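Local coordinates for ferredoxin NADP reductase (Plasmodium falciparum, PDB 3JQQ), which catalyses FAD-dependent electron transfer between ferredoxin and NADP(H) in the apicoplast and may serve the last step of the DOXP/MEP route to isoprenoid precursors, at the interface of chains A and B. Coordinates in Å, arbitrary orientation; residue numbers count along the deposited sequence, not the author numbering. Chains: chain A/B, Ferredoxin NADP reductase.

The interface of chains A and B. Residues chain A 250-251, 255-256; chain B 264, 291-292, 295.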
loop_
_atom_site.group_PDB
_atom_site.type_symbol
_atom_site.label_atom_id
_atom_site.label_comp_id
_atom_site.label_asym_id
_atom_site.label_seq_id
_atom_site.Cartn_x
_atom_site.Cartn_y
_atom_site.Cartn_z
ATOM N N GLN A 250 -4.714 15.918 -12.058
ATOM C CA GLN A 250 -5.123 16.618 -10.840
ATOM C C GLN A 250 -3.967 17.383 -10.184
ATOM O O GLN A 250 -2.816 16.944 -10.212
ATOM C CB GLN A 250 -5.804 15.657 -9.861
ATOM C CG GLN A 250 -7.021 14.950 -10.457
ATOM C CD GLN A 250 -8.079 15.919 -10.966
ATOM O OE1 GLN A 250 -8.759 16.583 -10.182
ATOM N NE2 GLN A 250 -8.231 15.992 -12.285
ATOM N N ASN A 251 -4.299 18.529 -9.596
ATOM C CA ASN A 251 -3.316 19.531 -9.174
ATOM C C ASN A 251 -2.634 20.206 -10.360
ATOM O O ASN A 251 -3.004 21.312 -10.756
ATOM C CB ASN A 251 -2.265 18.951 -8.225
ATOM C CG ASN A 251 -1.483 20.034 -7.492
ATOM O OD1 ASN A 251 -1.960 20.601 -6.508
ATOM N ND2 ASN A 251 -0.272 20.320 -7.969
ATOM N N THR A 255 -9.598 18.474 -6.096
ATOM C CA THR A 255 -10.257 17.249 -6.539
ATOM C C THR A 255 -9.261 16.192 -6.999
ATOM O O THR A 255 -8.373 16.468 -7.806
ATOM C CB THR A 255 -11.252 17.532 -7.690
ATOM O OG1 THR A 255 -12.462 18.072 -7.159
ATOM C CG2 THR A 255 -11.571 16.250 -8.441
ATOM N N SER A 256 -9.409 14.983 -6.470
ATOM C CA SER A 256 -8.686 13.836 -6.993
ATOM C C SER A 256 -9.631 13.096 -7.930
ATOM O O SER A 256 -10.838 13.112 -7.730
ATOM C CB SER A 256 -8.223 12.918 -5.858
ATOM O OG SER A 256 -7.207 13.536 -5.086
ATOM N N TYR B 264 -5.580 21.606 -0.687
ATOM C CA TYR B 264 -5.581 22.425 -1.903
ATOM C C TYR B 264 -6.780 23.367 -1.920
ATOM O O TYR B 264 -6.717 24.455 -2.491
ATOM C CB TYR B 264 -5.561 21.556 -3.166
ATOM C CG TYR B 264 -5.277 22.359 -4.425
ATOM C CD1 TYR B 264 -3.970 22.592 -4.837
ATOM C CD2 TYR B 264 -6.310 22.889 -5.191
ATOM C CE1 TYR B 264 -3.700 23.328 -5.981
ATOM C CE2 TYR B 264 -6.048 23.623 -6.335
ATOM C CZ TYR B 264 -4.742 23.839 -6.725
ATOM O OH TYR B 264 -4.477 24.569 -7.864
ATOM N N TYR B 291 2.801 14.997 -3.574
ATOM C CA TYR B 291 2.983 15.889 -4.718
ATOM C C TYR B 291 2.007 17.064 -4.769
ATOM O O TYR B 291 2.394 18.181 -5.116
ATOM C CB TYR B 291 2.982 15.093 -6.028
ATOM C CG TYR B 291 4.141 14.125 -6.113
ATOM C CD1 TYR B 291 4.001 12.806 -5.700
ATOM C CD2 TYR B 291 5.383 14.535 -6.582
ATOM C CE1 TYR B 291 5.061 11.918 -5.766
ATOM C CE2 TYR B 291 6.450 13.654 -6.652
ATOM C CZ TYR B 291 6.283 12.347 -6.242
ATOM O OH TYR B 291 7.338 11.464 -6.309
ATOM N N LYS B 292 0.754 16.818 -4.407
ATOM C CA LYS B 292 -0.247 17.877 -4.386
ATOM C C LYS B 292 0.126 18.952 -3.366
ATOM O O LYS B 292 0.039 20.146 -3.650
ATOM C CB LYS B 292 -1.629 17.297 -4.077
ATOM C CG LYS B 292 -2.782 18.065 -4.703
ATOM C CD LYS B 292 -3.985 17.160 -4.911
ATOM C CE LYS B 292 -4.929 17.723 -5.960
ATOM N NZ LYS B 292 -5.999 16.749 -6.324
ATOM N N ASP B 295 3.512 20.912 -4.398
ATOM C CA ASP B 295 3.342 21.827 -5.490
ATOM C C ASP B 295 2.899 23.189 -5.065
ATOM O O ASP B 295 3.379 24.168 -5.543
ATOM C CB ASP B 295 2.377 21.254 -6.510
ATOM C CG ASP B 295 3.092 20.551 -7.621
ATOM O OD1 ASP B 295 3.903 21.221 -8.291
ATOM O OD2 ASP B 295 2.864 19.332 -7.836
#
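B:Lys292 and A:Asn251 lie alongside each other, their side chains running in opposite directions as they pass. The lysine leaves helix 289-298 of chain B with its chain extended beyond CG, a reach that carries its terminal amine to the loop of chain A. There NZ donates a hydrogen bond of 2.8 Å to the backbone oxygen O of A:Thr255. The approach is from above the carbonyl plane, 69° out of it, so the bond misses the lone-pair directions and may owe much to charge attracting the carbonyl dipole. The acceptor is main chain, and A:Thr255 makes the contact through its carbonyl. A:Ser256 brings its hydroxyl OG to 3.6 Å from NZ, a looser polar neighbour.

Lysine also suits the place for its methylenes, which cover A:Asn251: B:Lys292 CG is 3.7 Å from the amide carbon A:Asn251 CG. The asparagine has CG anti to its backbone N (chi1 -164°), which sends the amide towards chain B between B:Tyr264 and B:Asp295. Its OD1 sits beyond the CD1-CE1 edge of the B:Tyr264 ring and off its plane, 3.3 Å from CE1, with amide and ring planes 76° apart. Tyrosine may suit this spot because its slightly positive C-H edge can favour an amide oxygen. ND2 lies against CB of B:Asp295 and 3.3 Å from its carboxylate OD2, near enough for a favourable electrostatic attraction without a clear hydrogen bond. A short, flat amide thus turns oxygen to the ring edge and nitrogen to the acid.

This small polar patch recurs with the chains exchanged. The enzyme is known as both monomer and disulfide-linked homodimer, and the patch may support such pairing, though the structure alone does not prove it.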